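Local coordinates for export chaperone SatS (Mycobacterium tuberculosis H37Rv, PDB 6DNM), which acts as a chaperone for the SecA2 protein export pathway of this bacterium, at residues 17-22 with 32-37; 11-16 with 87-92. All coordinates share one frame; numbering follows the deposited sequence.

Interaction 1. Residues 17-22 with 32-37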
ATOM      1  N   GLY A  17      -9.800  14.152  -0.999  1.00 13.62           N
ATOM      2  CA  GLY A  17      -9.144  13.633   0.188  1.00 13.76           C
ATOM      3  C   GLY A  17      -8.847  12.155   0.147  1.00 14.02           C
ATOM      4  O   GLY A  17      -8.621  11.547   1.194  1.00 16.00           O
ATOM      5  N   ILE A  18      -8.842  11.558  -1.039  1.00 14.07           N
ATOM      6  CA  ILE A  18      -8.621  10.130  -1.218  1.00 13.62           C
ATOM      7  C   ILE A  18      -7.563   9.986  -2.303  1.00 15.78           C
ATOM      8  O   ILE A  18      -7.627  10.678  -3.323  1.00 17.43           O
ATOM      9  CB  ILE A  18      -9.939   9.424  -1.610  1.00 14.20           C
ATOM     10  CG1 ILE A  18     -10.969   9.545  -0.472  1.00 14.79           C
ATOM     11  CG2 ILE A  18      -9.703   7.970  -1.985  1.00 16.29           C
ATOM     12  CD1 ILE A  18     -12.412   9.218  -0.858  1.00 16.28           C
ATOM     13  N   ASP A  19      -6.573   9.109  -2.072  1.00 15.77           N
ATOM     14  CA  ASP A  19      -5.445   8.971  -2.983  1.00 15.89           C
ATOM     15  C   ASP A  19      -5.554   7.687  -3.782  1.00 13.46           C
ATOM     16  O   ASP A  19      -5.640   6.600  -3.191  1.00 13.83           O
ATOM     17  CB  ASP A  19      -4.118   8.906  -2.205  1.00 19.72           C
ATOM     18  CG  ASP A  19      -3.714  10.219  -1.580  1.00 24.30           C
ATOM     19  OD1 ASP A  19      -4.085  11.294  -2.092  1.00 25.85           O
ATOM     20  OD2 ASP A  19      -2.992  10.155  -0.567  1.00 27.64           O
ATOM     21  N   PRO A  20      -5.449   7.753  -5.104  1.00 13.12           N
ATOM     22  CA  PRO A  20      -5.111   6.546  -5.869  1.00 13.19           C
ATOM     23  C   PRO A  20      -3.685   6.131  -5.556  1.00 12.51           C
ATOM     24  O   PRO A  20      -2.792   6.968  -5.417  1.00 12.78           O
ATOM     25  CB  PRO A  20      -5.234   7.004  -7.329  1.00 13.98           C
ATOM     26  CG  PRO A  20      -6.060   8.290  -7.274  1.00 14.89           C
ATOM     27  CD  PRO A  20      -5.669   8.923  -5.968  1.00 14.22           C
ATOM     28  N   ILE A  21      -3.478   4.825  -5.405  1.00 11.56           N
ATOM     29  CA  ILE A  21      -2.147   4.299  -5.129  1.00 11.70           C
ATOM     30  C   ILE A  21      -1.826   3.180  -6.110  1.00 10.85           C
ATOM     31  O   ILE A  21      -2.719   2.545  -6.676  1.00 11.51           O
ATOM     32  CB  ILE A  21      -1.956   3.825  -3.665  1.00 13.04           C
ATOM     33  CG1 ILE A  21      -2.754   2.553  -3.392  1.00 13.61           C
ATOM     34  CG2 ILE A  21      -2.313   4.939  -2.671  1.00 13.75           C
ATOM     35  CD1 ILE A  21      -2.440   1.931  -2.024  1.00 15.02           C
ATOM     36  N   GLN A  22      -0.524   2.944  -6.306  1.00 11.44           N
ATOM     37  CA  GLN A  22      -0.026   1.873  -7.159  1.00 11.73           C
ATOM     38  C   GLN A  22       0.804   0.926  -6.309  1.00 11.11           C
ATOM     39  O   GLN A  22       1.682   1.372  -5.563  1.00 12.99           O
ATOM     40  CB  GLN A  22       0.871   2.456  -8.250  1.00 12.37           C
ATOM     41  CG  GLN A  22       1.420   1.438  -9.246  1.00 13.15           C
ATOM     42  CD  GLN A  22       2.515   2.027 -10.103  1.00 13.89           C
ATOM     43  OE1 GLN A  22       3.542   2.469  -9.585  1.00 15.39           O
ATOM     44  NE2 GLN A  22       2.296   2.062 -11.416  1.00 16.18           N
ATOM     45  N   THR A  32      -5.523   0.911  -6.395  1.00 11.99           N
ATOM     46  CA  THR A  32      -6.639   0.999  -5.457  1.00 12.42           C
ATOM     47  C   THR A  32      -6.679   2.423  -4.919  1.00 11.33           C
ATOM     48  O   THR A  32      -5.929   3.293  -5.380  1.00 12.23           O
ATOM     49  CB  THR A  32      -6.561  -0.084  -4.366  1.00 12.43           C
ATOM     50  OG1 THR A  32      -7.780  -0.090  -3.604  1.00 14.26           O
ATOM     51  CG2 THR A  32      -5.385   0.140  -3.415  1.00 13.00           C
ATOM     52  N   LEU A  33      -7.572   2.672  -3.956  1.00 11.46           N
ATOM     53  CA  LEU A  33      -7.687   3.967  -3.299  1.00 11.60           C
ATOM     54  C   LEU A  33      -7.415   3.817  -1.810  1.00 12.85           C
ATOM     55  O   LEU A  33      -7.744   2.791  -1.202  1.00 13.27           O
ATOM     56  CB  LEU A  33      -9.095   4.571  -3.451  1.00 12.66           C
ATOM     57  CG  LEU A  33      -9.634   4.744  -4.874  1.00 12.55           C
ATOM     58  CD1 LEU A  33     -11.045   5.314  -4.845  1.00 13.00           C
ATOM     59  CD2 LEU A  33      -8.720   5.639  -5.707  1.00 13.01           C
ATOM     60  N   ARG A  34      -6.829   4.861  -1.221  1.00 13.29           N
ATOM     61  CA  ARG A  34      -6.558   4.881   0.208  1.00 14.92           C
ATOM     62  C   ARG A  34      -6.715   6.298   0.733  1.00 15.08           C
ATOM     63  O   ARG A  34      -6.324   7.263   0.069  1.00 15.85           O
ATOM     64  CB  ARG A  34      -5.130   4.413   0.489  1.00 15.79           C
ATOM     65  CG  ARG A  34      -4.785   4.332   1.987  1.00 18.02           C
ATOM     66  CD  ARG A  34      -3.826   5.451   2.416  1.00 21.72           C
ATOM     67  NE  ARG A  34      -2.685   5.468   1.517  1.00 24.10           N
ATOM     68  CZ  ARG A  34      -1.810   6.454   1.349  1.00 26.80           C
ATOM     69  NH1 ARG A  34      -0.833   6.323   0.485  1.00 25.02           N
ATOM     70  NH2 ARG A  34      -1.886   7.572   2.037  1.00 31.20           N
ATOM     71  N   CYS A  35      -7.284   6.415   1.930  1.00 14.36           N
ATOM     72  CA  CYS A  35      -7.369   7.693   2.622  1.00 15.57           C
ATOM     73  C   CYS A  35      -7.060   7.472   4.094  1.00 15.07           C
ATOM     74  O   CYS A  35      -6.845   6.343   4.544  1.00 15.34           O
ATOM     75  CB  CYS A  35      -8.753   8.326   2.467  1.00 16.30           C
ATOM     76  SG  CYS A  35     -10.051   7.432   3.321  1.00 19.03           S
ATOM     77  N   TYR A  36      -7.041   8.561   4.853  1.00 16.04           N
ATOM     78  CA  TYR A  36      -6.912   8.503   6.301  1.00 17.16           C
ATOM     79  C   TYR A  36      -8.092   9.227   6.926  1.00 18.82           C
ATOM     80  O   TYR A  36      -8.437  10.338   6.509  1.00 19.87           O
ATOM     81  CB  TYR A  36      -5.609   9.141   6.756  1.00 18.06           C
ATOM     82  CG  TYR A  36      -4.401   8.464   6.166  1.00 17.51           C
ATOM     83  CD1 TYR A  36      -3.878   7.292   6.716  1.00 17.27           C
ATOM     84  CD2 TYR A  36      -3.799   8.976   5.038  1.00 18.09           C
ATOM     85  CE1 TYR A  36      -2.760   6.666   6.157  1.00 17.30           C
ATOM     86  CE2 TYR A  36      -2.703   8.373   4.486  1.00 18.00           C
ATOM     87  CZ  TYR A  36      -2.183   7.213   5.030  1.00 17.80           C
ATOM     88  OH  TYR A  36      -1.075   6.621   4.444  1.00 18.42           O
ATOM     89  N   LEU A  37      -8.717   8.587   7.903  1.00 20.75           N
ATOM     90  CA  LEU A  37      -9.827   9.162   8.648  1.00 22.76           C
ATOM     91  C   LEU A  37      -9.459   9.059  10.115  1.00 22.42           C
ATOM     92  O   LEU A  37      -9.242   7.951  10.615  1.00 21.35           O
ATOM     93  CB  LEU A  37     -11.102   8.358   8.385  1.00 23.91           C
ATOM     94  CG  LEU A  37     -12.381   8.889   9.023  1.00 26.06           C
ATOM     95  CD1 LEU A  37     -12.632  10.330   8.603  1.00 28.02           C
ATOM     96  CD2 LEU A  37     -13.545   8.004   8.633  1.00 27.50           C
TER
HETATM   97  O   HOH W   1      -6.983  11.089   3.311  1.00 22.29           O
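Asp19 pairs with Arg34, and Ile21 with Thr32, as hydrogen-bonded positions of the beta hairpin of strands 19-24 and 29-37, the inner pair of a four-stranded mixed sheet flanked by strands 40-43 and 98-100. Asp19 N reaches Arg34 O at 2.8 Å and Arg34 N answers to Asp19 O; Ile21 N bonds Thr32 O, while the return bond from Thr32 N to Ile21 O is longer, 3.3 Å. Between them sits the non-hydrogen-bonded pair Pro20 and Leu33, where Leu33 CA offers its hydrogen to Asp19 O at 3.3 Å and Pro20 CA does likewise to Thr32 O. A water links Gly17, which closes helix 12-16 in a Schellman motif, to strand 29-37, donating to Gly17 O at 2.7 Å and accepting from Tyr36 N. Thr32 OG1 is hydrogen-bonded to Ser51 O, outside the hairpin.

The apolar contacts lie on both faces. Beside Asp19 and Arg34, Ile21 and Thr32 run side by side; chi1 of 70° sets Ile21 CG1 between its backbone N and carbonyl carbon, 3.6 Å from Thr32 CG2. On the opposite face Leu33 CD2 lies 3.7 Å from Pro20 CA, and Leu33 CB meets Ile18 CG2 at 3.8 Å.

The salt bridge from Asp19 OD2 to Arg34 NH2 is long, 3.8 Å, with the carboxylate and guanidinium planes 87° apart and no N-H aimed at the oxygen; the placing of NH2 is itself doubtful. Arg34 also has weak links to Asp129 and Asn97. Register is thus probably set mainly by the main-chain bonds, and Pro20, lacking an N-H, stands where this pairing asks for none.

Interaction 2. Residues 11-16 with 87-92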
ATOM      1  N   ASP A  11      -7.291  19.930  -9.059  1.00 23.74           N
ATOM      2  CA  ASP A  11      -6.768  19.254  -7.882  1.00 20.44           C
ATOM      3  C   ASP A  11      -7.790  18.244  -7.391  1.00 18.37           C
ATOM      4  O   ASP A  11      -8.077  18.173  -6.192  1.00 18.33           O
ATOM      5  CB  ASP A  11      -6.482  20.297  -6.799  1.00 21.17           C
ATOM      6  CG  ASP A  11      -5.439  21.312  -7.231  1.00 21.52           C
ATOM      7  OD1 ASP A  11      -4.307  20.890  -7.538  1.00 21.34           O
ATOM      8  OD2 ASP A  11      -5.754  22.522  -7.293  1.00 21.09           O
ATOM      9  N   PHE A  12      -8.328  17.443  -8.310  1.00 16.54           N
ATOM     10  CA  PHE A  12      -9.458  16.576  -7.982  1.00 15.85           C
ATOM     11  C   PHE A  12      -9.163  15.668  -6.788  1.00 15.06           C
ATOM     12  O   PHE A  12      -9.930  15.630  -5.818  1.00 14.56           O
ATOM     13  CB  PHE A  12      -9.854  15.730  -9.190  1.00 15.68           C
ATOM     14  CG  PHE A  12     -10.950  14.741  -8.888  1.00 14.07           C
ATOM     15  CD1 PHE A  12     -12.279  15.131  -8.938  1.00 14.97           C
ATOM     16  CD2 PHE A  12     -10.653  13.430  -8.520  1.00 14.18           C
ATOM     17  CE1 PHE A  12     -13.294  14.231  -8.652  1.00 15.16           C
ATOM     18  CE2 PHE A  12     -11.660  12.530  -8.235  1.00 14.43           C
ATOM     19  CZ  PHE A  12     -12.987  12.930  -8.301  1.00 14.88           C
ATOM     20  N   TRP A  13      -8.092  14.874  -6.867  1.00 14.26           N
ATOM     21  CA  TRP A  13      -7.858  13.875  -5.826  1.00 15.03           C
ATOM     22  C   TRP A  13      -7.532  14.530  -4.489  1.00 14.78           C
ATOM     23  O   TRP A  13      -7.970  14.051  -3.430  1.00 15.57           O
ATOM     24  CB  TRP A  13      -6.775  12.883  -6.272  1.00 15.56           C
ATOM     25  CG  TRP A  13      -7.273  12.009  -7.391  1.00 15.30           C
ATOM     26  CD1 TRP A  13      -6.918  12.078  -8.710  1.00 16.11           C
ATOM     27  CD2 TRP A  13      -8.263  10.970  -7.297  1.00 14.78           C
ATOM     28  NE1 TRP A  13      -7.609  11.135  -9.437  1.00 16.34           N
ATOM     29  CE2 TRP A  13      -8.442  10.446  -8.595  1.00 15.15           C
ATOM     30  CE3 TRP A  13      -9.006  10.429  -6.242  1.00 15.22           C
ATOM     31  CZ2 TRP A  13      -9.329   9.405  -8.866  1.00 15.98           C
ATOM     32  CZ3 TRP A  13      -9.884   9.389  -6.511  1.00 15.97           C
ATOM     33  CH2 TRP A  13     -10.036   8.886  -7.815  1.00 15.56           C
ATOM     34  N   LEU A  14      -6.806  15.651  -4.520  1.00 15.76           N
ATOM     35  CA  LEU A  14      -6.568  16.413  -3.299  1.00 17.04           C
ATOM     36  C   LEU A  14      -7.878  16.894  -2.684  1.00 16.82           C
ATOM     37  O   LEU A  14      -8.090  16.770  -1.473  1.00 17.82           O
ATOM     38  CB  LEU A  14      -5.641  17.590  -3.602  1.00 18.89           C
ATOM     39  CG  LEU A  14      -5.109  18.388  -2.418  1.00 21.70           C
ATOM     40  CD1 LEU A  14      -4.331  17.504  -1.465  1.00 22.97           C
ATOM     41  CD2 LEU A  14      -4.239  19.511  -2.927  1.00 22.38           C
ATOM     42  N   GLN A  15      -8.786  17.410  -3.511  1.00 15.88           N
ATOM     43  CA  GLN A  15     -10.042  17.935  -2.984  1.00 17.10           C
ATOM     44  C   GLN A  15     -10.921  16.830  -2.409  1.00 17.04           C
ATOM     45  O   GLN A  15     -11.633  17.048  -1.425  1.00 18.20           O
ATOM     46  CB  GLN A  15     -10.786  18.680  -4.086  1.00 17.42           C
ATOM     47  CG  GLN A  15     -10.154  20.002  -4.473  1.00 20.49           C
ATOM     48  CD  GLN A  15     -11.085  20.847  -5.316  1.00 22.82           C
ATOM     49  OE1 GLN A  15     -10.875  21.007  -6.515  1.00 26.05           O
ATOM     50  NE2 GLN A  15     -12.129  21.379  -4.694  1.00 23.22           N
ATOM     51  N   VAL A  16     -10.916  15.641  -3.021  1.00 15.42           N
ATOM     52  CA  VAL A  16     -11.723  14.552  -2.471  1.00 14.83           C
ATOM     53  C   VAL A  16     -11.077  13.885  -1.264  1.00 14.39           C
ATOM     54  O   VAL A  16     -11.746  13.115  -0.560  1.00 15.08           O
ATOM     55  CB  VAL A  16     -12.206  13.573  -3.558  1.00 16.24           C
ATOM     56  CG1 VAL A  16     -13.008  14.312  -4.616  1.00 16.50           C
ATOM     57  CG2 VAL A  16     -11.050  12.835  -4.181  1.00 18.33           C
ATOM     58  N   GLY A  87     -17.735  10.239 -16.959  1.00 18.90           N
ATOM     59  CA  GLY A  87     -16.658   9.995 -17.890  1.00 20.10           C
ATOM     60  C   GLY A  87     -15.458  10.895 -17.713  1.00 20.00           C
ATOM     61  O   GLY A  87     -14.543  10.856 -18.542  1.00 22.68           O
ATOM     62  N   SER A  88     -15.422  11.697 -16.653  1.00 19.36           N
ATOM     63  CA  SER A  88     -14.355  12.661 -16.434  1.00 19.95           C
ATOM     64  C   SER A  88     -13.341  12.200 -15.399  1.00 19.37           C
ATOM     65  O   SER A  88     -12.357  12.908 -15.165  1.00 20.87           O
ATOM     66  CB  SER A  88     -14.950  14.000 -15.994  1.00 20.88           C
ATOM     67  OG  SER A  88     -15.642  13.850 -14.765  1.00 21.48           O
ATOM     68  N   LEU A  89     -13.560  11.047 -14.766  1.00 18.88           N
ATOM     69  CA  LEU A  89     -12.627  10.552 -13.763  1.00 17.31           C
ATOM     70  C   LEU A  89     -11.287  10.254 -14.420  1.00 19.10           C
ATOM     71  O   LEU A  89     -11.215   9.542 -15.425  1.00 20.42           O
ATOM     72  CB  LEU A  89     -13.179   9.282 -13.119  1.00 17.14           C
ATOM     73  CG  LEU A  89     -12.331   8.746 -11.958  1.00 18.55           C
ATOM     74  CD1 LEU A  89     -12.494   9.632 -10.730  1.00 19.94           C
ATOM     75  CD2 LEU A  89     -12.692   7.306 -11.629  1.00 20.55           C
ATOM     76  N   ALA A  90     -10.225  10.813 -13.855  1.00 18.03           N
ATOM     77  CA  ALA A  90      -8.872  10.622 -14.371  1.00 20.86           C
ATOM     78  C   ALA A  90      -8.061  10.110 -13.195  1.00 20.64           C
ATOM     79  O   ALA A  90      -7.638  10.896 -12.341  1.00 22.07           O
ATOM     80  CB  ALA A  90      -8.292  11.922 -14.917  1.00 22.62           C
ATOM     81  N   VAL A  91      -7.881   8.794 -13.135  1.00 20.80           N
ATOM     82  CA  VAL A  91      -7.099   8.194 -12.064  1.00 21.08           C
ATOM     83  C   VAL A  91      -5.637   8.534 -12.303  1.00 22.16           C
ATOM     84  O   VAL A  91      -5.099   8.301 -13.391  1.00 25.79           O
ATOM     85  CB  VAL A  91      -7.329   6.679 -11.997  1.00 22.10           C
ATOM     86  CG1 VAL A  91      -6.548   6.080 -10.839  1.00 22.68           C
ATOM     87  CG2 VAL A  91      -8.809   6.390 -11.851  1.00 22.93           C
ATOM     88  N   ALA A  92      -5.007   9.128 -11.299  1.00 20.09           N
ATOM     89  CA  ALA A  92      -3.616   9.539 -11.382  1.00 20.17           C
ATOM     90  C   ALA A  92      -2.978   9.252 -10.037  1.00 17.91           C
ATOM     91  O   ALA A  92      -3.539   9.608  -8.998  1.00 19.45           O
ATOM     92  CB  ALA A  92      -3.523  11.038 -11.688  1.00 22.62           C
TER
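The indole of Trp13 meets Ala90 O at its edge, near the ring plane, while Phe12 CD2 lies over the centre of one indole face, 3.6 Å above it. The Phe12 ring in turn has Val16 CG1 over one face, offset toward the rim, and Trp13 CD1 at its edge.

Trp13 NE1 donates to Ala90 O at 2.9 Å in a nearly straight bond, 169° at the hydrogen, with the oxygen only 7° out of the indole plane. The bond ties a side chain of helix 12-16 to the backbone of the loop after helix 77-86 and satisfies the one polar atom of the indole.

Farther along the indole, Trp13 CZ2 touches Leu89 CD1 at 3.7 Å. The same methyl reaches Phe12 CE2 at 3.9 Å, so CD1 touches both aromatics, and the Leu89 side chain crosses each at about a right angle. Val91 CG2 makes a looser contact with Trp13 CZ2, at 4.3 Å.

Leu89 and Val91 also pack on helix 56-63, and Phe12 and Trp13 on helix 77-86. This is tertiary helix-to-loop packing near the surface: helix 12-16 lies against the loop that leaves helix 77-86 after the Schellman motif at Gly87, with a tryptophan N-H bonded to a main-chain carbonyl.

Overall arrangement
Interactions 1 and 2 have centres 11 Å apart and touch directly; helix 12-16 is followed in the chain by strand 19-24 after a short link. Trp13 and Pro20 meet at the junction: Pro20 CG lies 3.5 Å from Trp13 CD2, Ile18 O 3.2 Å from Trp13 CE3, and Trp13 also packs on Leu33, so the indole that bonds the 87-92 loop rests on the hairpin as well. The loop itself reaches the proline, with Ala92 O 3.3 Å from Pro20 CG and Val91 CG1 3.9 Å from Pro20 CB. Interaction 1 is buried, its centre about 9 Å from that of the chain; the centre of interaction 2, nearer the surface, lies about 19 Å from it.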